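Local coordinates for protein alpha-2,3-sialyltransferase (Campylobacter jejuni, PDB 2P2V) that probably transfers sialic acid from a CMP-sialic acid donor onto acceptor sugars in alpha-2,3 linkage, this chain being the N-terminal part of a longer protein, at residues Cys48-Phe51 against Tyr52-Asp55; Glu251-His254 against Asn255-Asn259; Gln75-His78 against Thr79-Leu83. All coordinates share one frame; numbering follows the deposited sequence.

Contact 1. Residues Cys48-Phe51 against Tyr52-Asp55; sequences CNQF and YFED. With CSF (cytidine-5'-monophosphate-3-fluoro-N-acetyl-neuraminic acid), chain O.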
loop_
_atom_site.group_PDB
_atom_site.type_symbol
_atom_site.label_atom_id
_atom_site.label_comp_id
_atom_site.label_asym_id
_atom_site.label_seq_id
_atom_site.Cartn_x
_atom_site.Cartn_y
_atom_site.Cartn_z
ATOM N N CYS A 48 -17.221 -2.616 27.396
ATOM C CA CYS A 48 -17.429 -3.027 26.032
ATOM C C CYS A 48 -18.910 -2.955 25.701
ATOM O O CYS A 48 -19.757 -2.933 26.618
ATOM C CB CYS A 48 -16.950 -4.464 25.799
ATOM S SG CYS A 48 -17.755 -5.776 26.740
ATOM N N ASN A 49 -19.183 -2.930 24.403
ATOM C CA ASN A 49 -20.530 -3.203 23.906
ATOM C C ASN A 49 -21.595 -2.355 24.615
ATOM O O ASN A 49 -21.433 -1.139 24.668
ATOM C CB ASN A 49 -20.786 -4.704 23.926
ATOM C CG ASN A 49 -19.762 -5.487 23.075
ATOM O OD1 ASN A 49 -19.089 -4.923 22.216
ATOM N ND2 ASN A 49 -19.673 -6.783 23.298
ATOM N N GLN A 50 -22.702 -2.971 25.079
ATOM C CA GLN A 50 -23.782 -2.176 25.657
ATOM C C GLN A 50 -23.578 -1.848 27.152
ATOM O O GLN A 50 -24.503 -1.980 27.941
ATOM C CB GLN A 50 -25.119 -2.877 25.425
ATOM C CG GLN A 50 -25.572 -2.842 23.981
ATOM C CD GLN A 50 -24.904 -3.916 23.102
ATOM O OE1 GLN A 50 -23.992 -3.609 22.345
ATOM N NE2 GLN A 50 -25.385 -5.169 23.180
ATOM N N PHE A 51 -22.393 -1.380 27.544
ATOM C CA PHE A 51 -22.122 -1.101 28.953
ATOM C C PHE A 51 -23.070 -0.010 29.511
ATOM O O PHE A 51 -23.435 -0.000 30.698
ATOM C CB PHE A 51 -20.629 -0.698 29.151
ATOM C CG PHE A 51 -20.279 0.602 28.525
ATOM C CD1 PHE A 51 -19.816 0.663 27.212
ATOM C CD2 PHE A 51 -20.448 1.784 29.227
ATOM C CE1 PHE A 51 -19.562 1.897 26.602
ATOM C CE2 PHE A 51 -20.187 3.024 28.641
ATOM C CZ PHE A 51 -19.748 3.082 27.310
ATOM N N TYR A 52 -23.426 0.938 28.651
ATOM C CA TYR A 52 -24.201 2.129 29.037
ATOM C C TYR A 52 -25.676 1.794 29.312
ATOM O O TYR A 52 -26.438 2.666 29.778
ATOM C CB TYR A 52 -24.144 3.202 27.928
ATOM C CG TYR A 52 -24.394 2.649 26.547
ATOM C CD1 TYR A 52 -23.344 2.120 25.785
ATOM C CD2 TYR A 52 -25.666 2.653 25.999
ATOM C CE1 TYR A 52 -23.542 1.589 24.559
ATOM C CE2 TYR A 52 -25.883 2.112 24.762
ATOM C CZ TYR A 52 -24.818 1.586 24.028
ATOM O OH TYR A 52 -25.020 1.066 22.769
ATOM N N PHE A 53 -26.058 0.566 29.011
ATOM C CA PHE A 53 -27.359 0.024 29.436
ATOM C C PHE A 53 -27.470 -0.024 30.971
ATOM O O PHE A 53 -28.590 -0.049 31.513
ATOM C CB PHE A 53 -27.569 -1.380 28.890
ATOM C CG PHE A 53 -28.113 -1.449 27.469
ATOM C CD1 PHE A 53 -27.684 -0.569 26.474
ATOM C CD2 PHE A 53 -29.024 -2.445 27.121
ATOM C CE1 PHE A 53 -28.151 -0.686 25.159
ATOM C CE2 PHE A 53 -29.541 -2.549 25.796
ATOM C CZ PHE A 53 -29.092 -1.663 24.827
ATOM N N GLU A 54 -26.328 -0.009 31.670
ATOM C CA GLU A 54 -26.302 -0.026 33.142
ATOM C C GLU A 54 -27.135 1.101 33.737
ATOM O O GLU A 54 -27.082 2.242 33.268
ATOM C CB GLU A 54 -24.850 0.036 33.687
ATOM C CG GLU A 54 -24.146 1.366 33.469
ATOM C CD GLU A 54 -22.695 1.351 33.926
ATOM O OE1 GLU A 54 -22.242 0.271 34.366
ATOM O OE2 GLU A 54 -22.006 2.421 33.863
ATOM N N ASP A 55 -27.893 0.770 34.792
ATOM C CA ASP A 55 -28.799 1.723 35.458
ATOM C C ASP A 55 -28.074 2.555 36.525
ATOM O O ASP A 55 -28.564 3.592 36.978
ATOM C CB ASP A 55 -30.012 0.964 36.039
ATOM C CG ASP A 55 -29.636 -0.043 37.134
ATOM O OD1 ASP A 55 -28.698 -0.862 36.968
ATOM O OD2 ASP A 55 -30.309 -0.027 38.185
HETATM C C5A CSF O . -22.835 -11.224 21.280
HETATM C C4A CSF O . -22.256 -12.145 22.347
HETATM C C2A CSF O . -20.478 -10.391 22.923
HETATM O O6A CSF O . -21.171 -9.545 21.979
HETATM C C6A CSF O . -22.581 -9.771 21.719
HETATM C C3A CSF O . -20.768 -11.855 22.596
HETATM O O4A CSF O . -22.352 -13.489 21.897
HETATM N N5A CSF O . -24.288 -11.492 21.239
HETATM C C7A CSF O . -23.003 -8.766 20.653
HETATM C C8A CSF O . -22.706 -7.341 21.104
HETATM C C9A CSF O . -23.027 -6.310 20.002
HETATM O O9A CSF O . -22.853 -4.953 20.471
HETATM O O8A CSF O . -23.432 -7.085 22.347
HETATM O O7A CSF O . -22.345 -9.102 19.418
HETATM C C1A CSF O . -18.975 -10.230 22.748
HETATM O OBA CSF O . -18.246 -11.090 23.319
HETATM O OAA CSF O . -18.543 -9.264 22.062
HETATM O O1A CSF O . -20.711 -10.110 24.323
HETATM O O2A CSF O . -22.967 -10.296 25.321
HETATM N N1 CSF O . -20.594 -11.628 29.514
HETATM C C2 CSF O . -20.560 -12.877 30.205
HETATM N N3 CSF O . -21.717 -13.465 30.633
HETATM C C4 CSF O . -22.901 -12.848 30.422
HETATM C C5 CSF O . -22.955 -11.620 29.750
HETATM C C6 CSF O . -21.780 -11.021 29.304
HETATM C "C3'" CSF O . -18.831 -10.694 26.779
HETATM C "C2'" CSF O . -18.633 -11.685 27.909
HETATM C "C1'" CSF O . -19.333 -10.990 29.077
HETATM O "O4'" CSF O . -19.548 -9.602 28.738
HETATM C "C4'" CSF O . -19.019 -9.334 27.439
HETATM P PA CSF O . -21.893 -9.268 25.061
HETATM O "O5'" CSF O . -21.242 -8.921 26.510
HETATM C "C5'" CSF O . -19.927 -8.388 26.656
HETATM O "O3'" CSF O . -17.674 -10.637 25.951
HETATM O "O2'" CSF O . -17.215 -11.849 28.187
HETATM N N4 CSF O . -24.069 -13.415 30.852
HETATM O O2 CSF O . -19.450 -13.451 30.381
HETATM O O3A CSF O . -22.184 -7.940 24.424
HETATM C C10 CSF O . -24.906 -11.376 20.050
HETATM O O10 CSF O . -24.326 -11.040 19.007
HETATM C C11 CSF O . -26.390 -11.667 20.066
HETATM F F3A CSF O . -20.035 -12.169 21.474
#

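Contact 2. Residues Glu251-His254 against Asn255-Asn259; sequences ENKH and NNSIN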
loop_
_atom_site.group_PDB
_atom_site.type_symbol
_atom_site.label_atom_id
_atom_site.label_comp_id
_atom_site.label_asym_id
_atom_site.label_seq_id
_atom_site.Cartn_x
_atom_site.Cartn_y
_atom_site.Cartn_z
ATOM N N GLU A 251 -23.164 5.627 42.194
ATOM C CA GLU A 251 -24.024 6.725 41.748
ATOM C C GLU A 251 -25.108 6.245 40.783
ATOM O O GLU A 251 -24.856 5.410 39.911
ATOM C CB GLU A 251 -23.168 7.808 41.097
ATOM C CG GLU A 251 -23.887 9.117 40.791
ATOM C CD GLU A 251 -23.057 10.062 39.925
ATOM O OE1 GLU A 251 -21.797 9.967 39.973
ATOM O OE2 GLU A 251 -23.674 10.901 39.206
ATOM N N ASN A 252 -26.324 6.767 40.944
ATOM C CA ASN A 252 -27.380 6.450 39.990
ATOM C C ASN A 252 -27.208 7.235 38.694
ATOM O O ASN A 252 -26.545 8.276 38.653
ATOM C CB ASN A 252 -28.781 6.684 40.579
ATOM C CG ASN A 252 -29.326 5.453 41.284
ATOM O OD1 ASN A 252 -28.767 4.997 42.297
ATOM N ND2 ASN A 252 -30.420 4.892 40.744
ATOM N N LYS A 253 -27.797 6.713 37.635
ATOM C CA LYS A 253 -27.858 7.431 36.376
ATOM C C LYS A 253 -29.037 8.414 36.420
ATOM O O LYS A 253 -30.149 8.045 36.865
ATOM C CB LYS A 253 -28.046 6.438 35.223
ATOM C CG LYS A 253 -26.885 5.449 34.995
ATOM C CD LYS A 253 -25.998 5.892 33.870
ATOM C CE LYS A 253 -25.281 4.760 33.251
ATOM N NZ LYS A 253 -25.768 4.473 31.868
ATOM N N HIS A 254 -28.822 9.648 35.949
ATOM C CA HIS A 254 -29.965 10.540 35.726
ATOM C C HIS A 254 -30.996 9.840 34.848
ATOM O O HIS A 254 -30.664 8.907 34.119
ATOM C CB HIS A 254 -29.582 11.882 35.109
ATOM C CG HIS A 254 -30.774 12.732 34.795
ATOM N ND1 HIS A 254 -31.326 12.809 33.532
ATOM C CD2 HIS A 254 -31.568 13.485 35.598
ATOM C CE1 HIS A 254 -32.381 13.606 33.561
ATOM N NE2 HIS A 254 -32.554 14.025 34.803
ATOM N N ASN A 255 -32.246 10.292 34.915
ATOM C CA ASN A 255 -33.354 9.497 34.372
ATOM C C ASN A 255 -33.374 9.388 32.861
ATOM O O ASN A 255 -33.762 8.350 32.293
ATOM C CB ASN A 255 -34.709 10.004 34.850
ATOM C CG ASN A 255 -35.668 8.868 35.103
ATOM O OD1 ASN A 255 -36.469 8.503 34.236
ATOM N ND2 ASN A 255 -35.553 8.262 36.281
ATOM N N ASN A 256 -32.965 10.476 32.221
ATOM C CA ASN A 256 -32.953 10.530 30.778
ATOM C C ASN A 256 -31.565 10.197 30.225
ATOM O O ASN A 256 -31.150 10.721 29.192
ATOM C CB ASN A 256 -33.501 11.876 30.313
ATOM C CG ASN A 256 -34.995 11.999 30.595
ATOM O OD1 ASN A 256 -35.430 11.945 31.750
ATOM N ND2 ASN A 256 -35.786 12.125 29.539
ATOM N N SER A 257 -30.859 9.328 30.948
ATOM C CA SER A 257 -29.633 8.730 30.453
ATOM C C SER A 257 -29.903 7.962 29.166
ATOM O O SER A 257 -30.927 7.310 29.031
ATOM C CB SER A 257 -29.064 7.774 31.498
ATOM O OG SER A 257 -28.416 8.538 32.494
ATOM N N ILE A 258 -28.959 8.019 28.232
ATOM C CA ILE A 258 -28.944 7.082 27.111
ATOM C C ILE A 258 -28.895 5.664 27.670
ATOM O O ILE A 258 -27.959 5.291 28.414
ATOM C CB ILE A 258 -27.700 7.325 26.194
ATOM C CG1 ILE A 258 -27.762 8.717 25.521
ATOM C CG2 ILE A 258 -27.572 6.212 25.177
ATOM C CD1 ILE A 258 -26.434 9.206 24.947
ATOM N N ASN A 259 -29.887 4.873 27.315
ATOM C CA ASN A 259 -29.999 3.520 27.816
ATOM C C ASN A 259 -30.227 2.500 26.741
ATOM O O ASN A 259 -30.516 1.343 27.042
ATOM C CB ASN A 259 -31.139 3.414 28.831
ATOM C CG ASN A 259 -32.524 3.714 28.226
ATOM O OD1 ASN A 259 -32.666 4.177 27.079
ATOM N ND2 ASN A 259 -33.561 3.464 29.026
HETATM O O HOH W 1 -25.885 6.106 29.769
HETATM O O HOH W 2 -28.567 4.122 31.114
#

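Contact 3. Residues Gln75-His78 against Thr79-Leu83; sequences QQYH and TAKQL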
loop_
_atom_site.group_PDB
_atom_site.type_symbol
_atom_site.label_atom_id
_atom_site.label_comp_id
_atom_site.label_asym_id
_atom_site.label_seq_id
_atom_site.Cartn_x
_atom_site.Cartn_y
_atom_site.Cartn_z
ATOM N N GLN A 75 -23.142 2.545 14.753
ATOM C CA GLN A 75 -24.072 3.015 15.783
ATOM C C GLN A 75 -23.352 3.224 17.144
ATOM O O GLN A 75 -23.584 4.220 17.839
ATOM C CB GLN A 75 -25.226 2.028 15.931
ATOM C CG GLN A 75 -26.071 1.938 14.640
ATOM C CD GLN A 75 -25.576 0.917 13.608
ATOM O OE1 GLN A 75 -24.442 0.428 13.664
ATOM N NE2 GLN A 75 -26.457 0.591 12.630
ATOM N N GLN A 76 -22.432 2.327 17.482
ATOM C CA GLN A 76 -21.812 2.450 18.818
ATOM C C GLN A 76 -20.898 3.668 18.877
ATOM O O GLN A 76 -20.750 4.319 19.950
ATOM C CB GLN A 76 -20.973 1.214 19.124
ATOM C CG GLN A 76 -21.685 -0.096 19.327
ATOM C CD GLN A 76 -22.506 -0.175 20.581
ATOM O OE1 GLN A 76 -23.019 0.824 21.098
ATOM N NE2 GLN A 76 -22.605 -1.387 21.110
ATOM N N TYR A 77 -20.202 3.942 17.778
ATOM C CA TYR A 77 -19.327 5.151 17.718
ATOM C C TYR A 77 -20.144 6.420 17.985
ATOM O O TYR A 77 -19.791 7.250 18.773
ATOM C CB TYR A 77 -18.659 5.222 16.342
ATOM C CG TYR A 77 -17.683 6.369 16.178
ATOM C CD1 TYR A 77 -16.371 6.264 16.669
ATOM C CD2 TYR A 77 -18.063 7.558 15.575
ATOM C CE1 TYR A 77 -15.472 7.333 16.525
ATOM C CE2 TYR A 77 -17.151 8.642 15.414
ATOM C CZ TYR A 77 -15.869 8.485 15.864
ATOM O OH TYR A 77 -15.039 9.561 15.667
ATOM N N HIS A 78 -21.283 6.537 17.289
ATOM C CA HIS A 78 -22.191 7.649 17.488
ATOM C C HIS A 78 -22.728 7.657 18.947
ATOM O O HIS A 78 -22.783 8.709 19.597
ATOM C CB HIS A 78 -23.352 7.412 16.466
ATOM C CG HIS A 78 -24.540 8.293 16.708
ATOM N ND1 HIS A 78 -24.448 9.661 16.789
ATOM C CD2 HIS A 78 -25.854 7.987 16.862
ATOM C CE1 HIS A 78 -25.643 10.162 17.045
ATOM N NE2 HIS A 78 -26.512 9.161 17.087
ATOM N N THR A 79 -23.055 6.496 19.485
ATOM C CA THR A 79 -23.591 6.410 20.866
ATOM C C THR A 79 -22.520 6.907 21.825
ATOM O O THR A 79 -22.795 7.718 22.700
ATOM C CB THR A 79 -24.021 4.984 21.242
ATOM O OG1 THR A 79 -25.071 4.532 20.358
ATOM C CG2 THR A 79 -24.594 4.952 22.662
ATOM N N ALA A 80 -21.306 6.408 21.642
ATOM C CA ALA A 80 -20.189 6.898 22.492
ATOM C C ALA A 80 -19.920 8.417 22.421
ATOM O O ALA A 80 -19.600 9.062 23.460
ATOM C CB ALA A 80 -18.931 6.058 22.145
ATOM N N LYS A 81 -19.978 9.015 21.232
ATOM C CA LYS A 81 -19.853 10.454 21.059
ATOM C C LYS A 81 -21.000 11.180 21.767
ATOM O O LYS A 81 -20.755 12.190 22.394
ATOM C CB LYS A 81 -19.864 10.869 19.594
ATOM C CG LYS A 81 -18.698 10.447 18.777
ATOM C CD LYS A 81 -17.494 11.319 19.186
ATOM C CE LYS A 81 -16.323 10.855 18.431
ATOM N NZ LYS A 81 -15.148 11.752 18.672
ATOM N N GLN A 82 -22.200 10.622 21.725
ATOM C CA GLN A 82 -23.294 11.229 22.481
ATOM C C GLN A 82 -23.161 11.066 24.025
ATOM O O GLN A 82 -23.530 11.969 24.757
ATOM C CB GLN A 82 -24.609 10.654 22.001
ATOM C CG GLN A 82 -24.934 11.096 20.581
ATOM C CD GLN A 82 -25.007 12.597 20.427
ATOM O OE1 GLN A 82 -25.615 13.292 21.260
ATOM N NE2 GLN A 82 -24.445 13.110 19.336
ATOM N N LEU A 83 -22.667 9.918 24.489
ATOM C CA LEU A 83 -22.403 9.702 25.922
ATOM C C LEU A 83 -21.451 10.763 26.374
ATOM O O LEU A 83 -21.598 11.301 27.466
ATOM C CB LEU A 83 -21.805 8.315 26.191
ATOM C CG LEU A 83 -22.724 7.128 25.885
ATOM C CD1 LEU A 83 -22.003 5.855 25.987
ATOM C CD2 LEU A 83 -23.965 7.131 26.816
#

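Contact 1. Residues Cys48-Phe51 against Tyr52-Asp55
The CB and CG methylenes of Gln50 lie over one face of the Phe53 ring, the two side chains running alongside each other in the same direction. CB of Gln50 stands 3.8 Å from the ring centroid, a CH-pi contact close to the ring normal, and Gln50 CG comes 3.6 Å from Phe53 CE1. Phe51 and Tyr52 form a T-shaped pair: the edge of Tyr52, led by CD1, points at the face of Phe51, with ring centroids 5.3 Å apart and planes at 89°. Behind these contacts the backbone makes a 3-10 turn, in which Phe53 N donates to Gln50 O (3.2 Å) and Glu54 N to Phe51 O (3.1 Å).

This packing is dense and buried, whereas at the far end of the turn Asp55 is partly exposed and makes no contact with Cys48-Phe51. Toward the bound donor analogue the contact turns polar. A bend at chi2 (81°) turns the Gln50 amide away from Phe53 and toward the ligand; there OE1 accepts from the sugar hydroxyl O9A at 2.6 Å and NE2 donates to O8A at 2.9 Å, so the amide holds two neighbouring hydroxyls of the glycerol tail. Asn49 ND2 splits its two N-H groups between phosphate oxygen O3A and carboxylate oxygen OAA, each at 3.0 Å, tying together the two anionic groups of the ligand.

The turn directly follows strand 44-48, at the end of the sheet where the substrate pocket opens. Phe51 packs on Ile63, Val66 and Phe68 of strand 62-68, while Tyr52 leans on Thr79 and Leu83 of helix 73-85 and hydrogen-bonds Gln76 there through its hydroxyl. Cys48 and Asn49 abut helix 150-161.

Contact 2. Residues Glu251-His254 against Asn255-Asn259
Ser257 reaches back to His254 O twice, through its backbone N at 3.2 Å and through OG at 2.8 Å, both donors approaching from the same face of the carbonyl plane. The first bond closes a type I beta turn from His254 to Ser257, and the second ties the serine side chain to it. The imidazole of His254, its CG beside its own carbonyl carbon (chi1 176°), lays one face over Asn255 N and brings CE1 to 3.8 Å from Asn256 CB.

Lys253 runs past Ser257. Its CB rests 3.5 Å from Ser257 OG, and after a bend at chi2 (-100°) CD still lies 3.8 Å from that same oxygen. Beyond, the chain bends once more at chi4 and delivers NZ toward Ile258 O, which it meets through solvent: one water accepts from NZ at 2.7 Å and a second at 2.9 Å, and both waters can donate to Ile258 O. Ile258 buries its side chain against helix 73-85.

With carbonyl and water oxygens gathered around it, NZ is probably charged. The waters tie the two halves of the loop together, so Lys253 and Ile258 are joined by polar chemistry more than by close packing, while weak hydrogen bonds from NZ to Tyr52 O and Glu54 O connect the loop to residues 52-55.

Contact 3. Residues Gln75-His78 against Thr79-Leu83
Tyr77 is overlapped by Lys81 one helical turn later, the two side chains running side by side in the same direction. Lys81 CG sits over one face of the phenol ring, and farther out CE draws to 3.5 Å from Tyr77 CZ and 3.3 Å from Tyr77 OH. A bend at chi2 (-73°) followed by an extended end carries the methylenes along the ring toward its hydroxyl. Both tips then converge on Asp119, whose carboxylate forms a salt bridge with Lys81 NZ and a hydrogen bond with Tyr77 OH; the lysine charge would thus be balanced beside the phenol.

His78 and Gln82 form the next i to i+4 pair. The imidazole CE1 approaches Gln82 CG at 3.7 Å, with ring and amide planes 51° apart, so the two flat groups do not stack. Instead they share a partner: His78 ND1 and Gln82 NE2 are both hydrogen-bonded to the hydroxyl of Tyr139 of the second subunit.

Thr79 uses its side chain differently. With OG1 beside its own backbone N (chi1 -61°), the hydroxyl folds back onto the preceding turn and donates to Gln75 O at 2.9 Å. That carbonyl also accepts the regular alpha-helical bond from Thr79 N, likewise 2.9 Å, the hydroxyl coming from above the carbonyl plane. OG1 is in turn reached by Leu262 N. The helical series continues with Ala80 N to Gln76 O at 2.7 Å and Gln82 N to His78 O.

Helix 73-85 is the crossover of the beta-alpha-beta unit joining strands 62-68 and 90-96 of the parallel sheet. Gln76 and Ala80 lie against Phe68 of strand 62-68, and Gln76 borders the donor-sugar pocket, while Tyr77, His78, Lys81 and Gln82 all meet the second subunit.

Contacts 1 and 3 are buried, contact 2 lies at the surface, and helix 73-85 is the element against which the other two lean. Contact 1 joins it partly through Tyr52 CZ, 3.6 Å from Thr79 CG2, and partly through the Tyr52 hydroxyl on Gln76; contact 2 does so through Ile258 CD1, 3.7 Å from Leu83 CD2. Contacts 1 and 2 meet through the backbone, Asp55 O lying 3.3 Å from Lys253 N, and through the Lys253 ammonium group. Chemistry follows place: aromatic packing with a polar ligand-facing flank beside the pocket, a water-bridged turn at the surface, and i to i+4 pairs along a helix between sheet and second subunit.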